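Local coordinates for protein mannosephosphate isomerase, putative (Archaeoglobus fulgidus, PDB 1ZX5) that probably interconverts D-mannose 6-phosphate and D-fructose 6-phosphate as a zinc-dependent type 1 mannose-6-phosphate isomerase of the cupin class, at residues Trp121-Lys126 and Phe160-Tyr165; Leu184-Asn189 and Glu228-Glu233. All coordinates share one frame; numbering follows the deposited sequence.

Interaction 1: Trp121-Lys126 and Phe160-Tyr165; sequences WLVFNK and FETTPY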
# COMPACT_ATOMS: atom_id res chain seq x y z
N TRP A 121 -4.11 -3.14 -3.80
CA TRP A 121 -2.94 -4.00 -3.92
C TRP A 121 -2.52 -4.05 -5.37
O TRP A 121 -3.37 -4.16 -6.25
CB TRP A 121 -3.29 -5.43 -3.50
CG TRP A 121 -3.44 -5.68 -2.03
CD1 TRP A 121 -3.59 -4.76 -1.04
CD2 TRP A 121 -3.49 -6.97 -1.40
NE1 TRP A 121 -3.70 -5.39 0.18
CE2 TRP A 121 -3.63 -6.74 -0.01
CE3 TRP A 121 -3.41 -8.29 -1.88
CZ2 TRP A 121 -3.72 -7.80 0.91
CZ3 TRP A 121 -3.49 -9.35 -0.95
CH2 TRP A 121 -3.64 -9.10 0.42
N LEU A 122 -1.22 -3.93 -5.61
CA LEU A 122 -0.63 -4.19 -6.92
C LEU A 122 0.44 -5.27 -6.72
O LEU A 122 1.41 -5.09 -6.00
CB LEU A 122 -0.01 -2.92 -7.52
CG LEU A 122 0.62 -3.10 -8.92
CD1 LEU A 122 -0.44 -3.27 -10.03
CD2 LEU A 122 1.56 -1.93 -9.24
N VAL A 123 0.22 -6.39 -7.38
CA VAL A 123 1.02 -7.58 -7.22
C VAL A 123 2.15 -7.55 -8.26
O VAL A 123 1.96 -7.03 -9.36
CB VAL A 123 0.08 -8.81 -7.40
CG1 VAL A 123 0.82 -10.07 -7.75
CG2 VAL A 123 -0.83 -8.99 -6.16
N PHE A 124 3.31 -8.10 -7.93
CA PHE A 124 4.47 -8.05 -8.83
C PHE A 124 4.89 -9.39 -9.39
O PHE A 124 5.76 -9.44 -10.24
CB PHE A 124 5.67 -7.37 -8.15
CG PHE A 124 5.43 -5.92 -7.86
CD1 PHE A 124 5.21 -5.01 -8.90
CD2 PHE A 124 5.39 -5.46 -6.55
CE1 PHE A 124 4.96 -3.66 -8.64
CE2 PHE A 124 5.17 -4.12 -6.28
CZ PHE A 124 4.96 -3.21 -7.33
N ASN A 125 4.29 -10.48 -8.92
CA ASN A 125 4.79 -11.80 -9.28
C ASN A 125 3.65 -12.79 -9.40
O ASN A 125 2.48 -12.42 -9.32
CB ASN A 125 5.86 -12.26 -8.27
CG ASN A 125 5.27 -12.65 -6.91
OD1 ASN A 125 4.27 -12.08 -6.46
ND2 ASN A 125 5.89 -13.63 -6.25
N LYS A 126 4.00 -14.06 -9.59
CA LYS A 126 3.02 -15.13 -9.60
C LYS A 126 3.02 -15.82 -8.24
O LYS A 126 3.94 -16.57 -7.89
CB LYS A 126 3.25 -16.08 -10.78
CG LYS A 126 3.49 -15.29 -12.09
CD LYS A 126 3.07 -15.97 -13.39
CE LYS A 126 4.07 -16.99 -13.85
NZ LYS A 126 3.49 -17.85 -14.94
N PHE A 160 -6.55 -16.69 -5.49
CA PHE A 160 -6.19 -16.11 -6.76
C PHE A 160 -4.75 -16.43 -7.06
O PHE A 160 -3.85 -16.05 -6.31
CB PHE A 160 -6.38 -14.60 -6.72
CG PHE A 160 -7.79 -14.19 -6.42
CD1 PHE A 160 -8.72 -14.08 -7.46
CD2 PHE A 160 -8.19 -13.93 -5.12
CE1 PHE A 160 -10.03 -13.69 -7.19
CE2 PHE A 160 -9.49 -13.54 -4.84
CZ PHE A 160 -10.42 -13.42 -5.88
N GLU A 161 -4.54 -17.15 -8.15
CA GLU A 161 -3.19 -17.35 -8.67
C GLU A 161 -2.88 -16.15 -9.53
O GLU A 161 -3.49 -15.96 -10.57
CB GLU A 161 -3.10 -18.67 -9.45
CG GLU A 161 -2.74 -19.82 -8.51
CD GLU A 161 -3.40 -21.13 -8.85
OE1 GLU A 161 -3.27 -21.60 -10.02
OE2 GLU A 161 -4.02 -21.71 -7.93
N THR A 162 -1.95 -15.32 -9.07
CA THR A 162 -1.71 -14.03 -9.70
C THR A 162 -0.73 -14.10 -10.86
O THR A 162 0.00 -15.08 -11.02
CB THR A 162 -1.23 -13.00 -8.66
OG1 THR A 162 0.08 -13.36 -8.18
CG2 THR A 162 -2.20 -12.93 -7.47
N THR A 163 -0.76 -13.05 -11.68
CA THR A 163 0.32 -12.72 -12.62
C THR A 163 0.72 -11.29 -12.27
O THR A 163 -0.08 -10.58 -11.65
CB THR A 163 -0.12 -12.82 -14.10
OG1 THR A 163 -1.27 -11.98 -14.32
CG2 THR A 163 -0.46 -14.27 -14.50
N PRO A 164 1.95 -10.87 -12.65
CA PRO A 164 2.37 -9.52 -12.33
C PRO A 164 1.33 -8.46 -12.71
O PRO A 164 0.73 -8.54 -13.80
CB PRO A 164 3.64 -9.34 -13.18
CG PRO A 164 4.19 -10.72 -13.28
CD PRO A 164 3.01 -11.63 -13.35
N TYR A 165 1.15 -7.49 -11.82
CA TYR A 165 0.32 -6.31 -12.05
C TYR A 165 -1.19 -6.54 -11.93
O TYR A 165 -1.98 -5.63 -12.19
CB TYR A 165 0.73 -5.53 -13.33
CG TYR A 165 2.20 -5.19 -13.31
CD1 TYR A 165 2.70 -4.28 -12.37
CD2 TYR A 165 3.10 -5.82 -14.19
CE1 TYR A 165 4.08 -3.99 -12.31
CE2 TYR A 165 4.47 -5.54 -14.13
CZ TYR A 165 4.95 -4.62 -13.19
OH TYR A 165 6.29 -4.33 -13.13
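In the cupin-type catalytic domain, two chain segments that leave neighbouring sheets meet where Val-123, at the end of strand 119-123, receives Tyr-165, just ahead of strand 167-170. The amide N of Tyr-165 donates a hydrogen bond to Val-123 O at 2.6 Å. Further along, the hydroxyl OG1 of Thr-162 donates to Asn-125 O at 2.8 Å. Its chi1 of 68° sets OG1 between the backbone N and the carbonyl carbon, where it also touches Val-123 CG1 and accepts from the N of Gly-127, so the one hydroxyl bonds to two backbone groups of the loop that leads into strand 128-131. The amide of Asn-125 is engaged by backbone atoms of Gly-180 and Arg-182. Pro-164 lays CB and CG against Phe-124 O, and Lys-126 CG rests near the proline CD. The Tyr-165 ring brings CD1 to the methyls of Leu-122, while its OH is hydrogen-bonded to Glu-256 on the cupin domain near the C-terminus. The rings of Phe-124 and Tyr-165 meet obliquely with planes at 88°, Phe-124 CD1 standing 3.7 Å from Tyr-165 CE1.

Interaction 2: Leu184-Asn189 and Glu228-Glu233; sequences LEVSSN and ENFGLE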
# COMPACT_ATOMS: atom_id res chain seq x y z
N LEU A 184 2.67 -4.25 -3.77
CA LEU A 184 2.61 -2.87 -3.33
C LEU A 184 1.22 -2.66 -2.75
O LEU A 184 0.22 -2.87 -3.45
CB LEU A 184 2.84 -1.95 -4.53
CG LEU A 184 2.69 -0.43 -4.34
CD1 LEU A 184 3.73 0.09 -3.35
CD2 LEU A 184 2.84 0.28 -5.66
N GLU A 185 1.13 -2.25 -1.48
CA GLU A 185 -0.16 -2.04 -0.82
C GLU A 185 -0.36 -0.57 -0.42
O GLU A 185 0.33 -0.05 0.47
CB GLU A 185 -0.33 -2.98 0.41
CG GLU A 185 -0.28 -4.46 0.04
CD GLU A 185 -0.59 -5.44 1.18
OE1 GLU A 185 -1.13 -5.04 2.23
OE2 GLU A 185 -0.29 -6.64 0.99
N VAL A 186 -1.30 0.10 -1.09
CA VAL A 186 -1.63 1.47 -0.77
C VAL A 186 -2.89 1.41 0.09
O VAL A 186 -3.93 0.91 -0.35
CB VAL A 186 -1.88 2.34 -2.04
CG1 VAL A 186 -2.14 3.80 -1.64
CG2 VAL A 186 -0.70 2.23 -2.99
N SER A 187 -2.80 1.91 1.33
CA SER A 187 -3.96 1.89 2.22
C SER A 187 -4.19 3.24 2.87
O SER A 187 -3.40 4.16 2.70
CB SER A 187 -3.79 0.82 3.29
OG SER A 187 -2.71 1.15 4.16
N SER A 188 -5.30 3.34 3.61
CA SER A 188 -5.48 4.39 4.61
C SER A 188 -4.24 4.46 5.49
O SER A 188 -3.49 3.48 5.61
CB SER A 188 -6.69 4.09 5.50
OG SER A 188 -7.81 3.70 4.72
N ASN A 189 -4.03 5.62 6.10
CA ASN A 189 -2.92 5.78 7.02
C ASN A 189 -3.26 5.14 8.38
O ASN A 189 -3.47 5.83 9.38
CB ASN A 189 -2.56 7.27 7.17
CG ASN A 189 -1.29 7.46 7.97
OD1 ASN A 189 -0.45 6.56 8.05
ND2 ASN A 189 -1.14 8.64 8.59
N GLU A 228 -12.34 5.11 -2.93
CA GLU A 228 -12.94 6.43 -3.14
C GLU A 228 -11.97 7.54 -2.76
O GLU A 228 -12.21 8.70 -3.07
CB GLU A 228 -14.29 6.60 -2.42
CG GLU A 228 -15.51 5.93 -3.12
CD GLU A 228 -15.95 6.63 -4.42
OE1 GLU A 228 -17.04 7.25 -4.42
OE2 GLU A 228 -15.22 6.57 -5.45
N ASN A 229 -10.87 7.18 -2.11
CA ASN A 229 -9.95 8.17 -1.56
C ASN A 229 -8.60 8.27 -2.27
O ASN A 229 -7.90 9.27 -2.15
CB ASN A 229 -9.74 7.92 -0.07
CG ASN A 229 -10.99 8.20 0.74
OD1 ASN A 229 -11.44 7.35 1.51
ND2 ASN A 229 -11.56 9.37 0.58
N PHE A 230 -8.23 7.21 -2.98
CA PHE A 230 -6.94 7.12 -3.63
C PHE A 230 -6.93 6.03 -4.71
O PHE A 230 -7.81 5.17 -4.75
CB PHE A 230 -5.82 6.88 -2.60
CG PHE A 230 -6.01 5.66 -1.76
CD1 PHE A 230 -5.64 4.39 -2.24
CD2 PHE A 230 -6.55 5.75 -0.47
CE1 PHE A 230 -5.82 3.25 -1.45
CE2 PHE A 230 -6.73 4.62 0.32
CZ PHE A 230 -6.36 3.37 -0.17
N GLY A 231 -5.93 6.07 -5.58
CA GLY A 231 -5.78 5.03 -6.58
C GLY A 231 -4.34 4.87 -6.98
O GLY A 231 -3.46 5.61 -6.51
N LEU A 232 -4.10 3.92 -7.86
CA LEU A 232 -2.78 3.64 -8.40
C LEU A 232 -2.97 3.18 -9.85
O LEU A 232 -3.99 2.56 -10.18
CB LEU A 232 -2.08 2.56 -7.56
CG LEU A 232 -2.66 1.13 -7.55
CD1 LEU A 232 -2.15 0.30 -8.74
CD2 LEU A 232 -2.30 0.43 -6.23
N GLU A 233 -2.00 3.50 -10.70
CA GLU A 233 -1.99 3.01 -12.08
C GLU A 233 -0.56 2.75 -12.49
O GLU A 233 0.35 3.46 -12.07
CB GLU A 233 -2.62 4.02 -13.05
CG GLU A 233 -1.96 5.41 -13.02
CD GLU A 233 -2.50 6.36 -14.07
OE1 GLU A 233 -3.42 5.97 -14.82
OE2 GLU A 233 -1.99 7.50 -14.16
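Val-186 and Phe-230 bring two beta sheets face to face, a case of sheet packing in which side chains, and not paired backbones, bridge the gap. Strands 184-188 and 230-233 run nearly antiparallel, at 165°, but their axes stay 8.1 Å apart at closest approach. The Phe-230 ring makes most of the close approaches, to side-chain and main-chain atoms alike. Its chi1 of 57° places CG between the backbone N and the carbonyl carbon, and from there the ring reaches over to the opposite strand. Ring atoms CD1 and CE1 meet Val-186: CD1 lies 3.6 Å from the methyl CG1, and CE1 comes to 3.2 Å from the carbonyl oxygen of the same valine. CZ lies 3.7 Å from Ser-187 CA, and CE2 is near Ser-188 N. Val-186 divides its two methyls between two partners. With CG1 anti to the backbone N, chi1 -176°, that branch goes to the phenylalanine, while CG2 meets Leu-232 CD2 at 4.0 Å. The valine and each of these two partners slide past each other in opposite directions, and Leu-232, like Phe-230, holds CG between its backbone N and carbonyl carbon. An alanine in place of Phe-230 would probably open a gap beside Val-186 CG1 and the Ser-187 backbone, with Val-186 O losing its neighbour CE1. Ser-187 turns from the interface and hydrogen-bonds through OG to Ser-188 O. Ser-188 OG is hydrogen-bonded to the N of Glu-118. Strand 181-188 lies between strands 85-92 and 119-123, and Phe-230 also touches Ile-85 of the former, Leu-232 Ala-120 and Leu-122 of the latter. On the other side of the interface, strand 291-298, neighbour of 230-237, sends Ile-296 against Val-186.

Overall arrangement
The two contacts illustrate how packing chemistry follows position in a fold. Interaction 1 is partly buried and lies toward the periphery, where loops leave the strands; it combines two hydrogen bonds with aromatic and aliphatic contacts. Interaction 2 is buried near the centre of the chain and depends on apolar side chains packed between sheets. They share one sheet, in which strands 119-123 and 181-188 are neighbours: Leu-122 O lies 2.7 Å from Leu-184 N, a probable hydrogen bond. Leu-122 CB also packs on Leu-232 CD1, so the leucine met by Tyr-165 in interaction 1 reaches the facing strand of interaction 2.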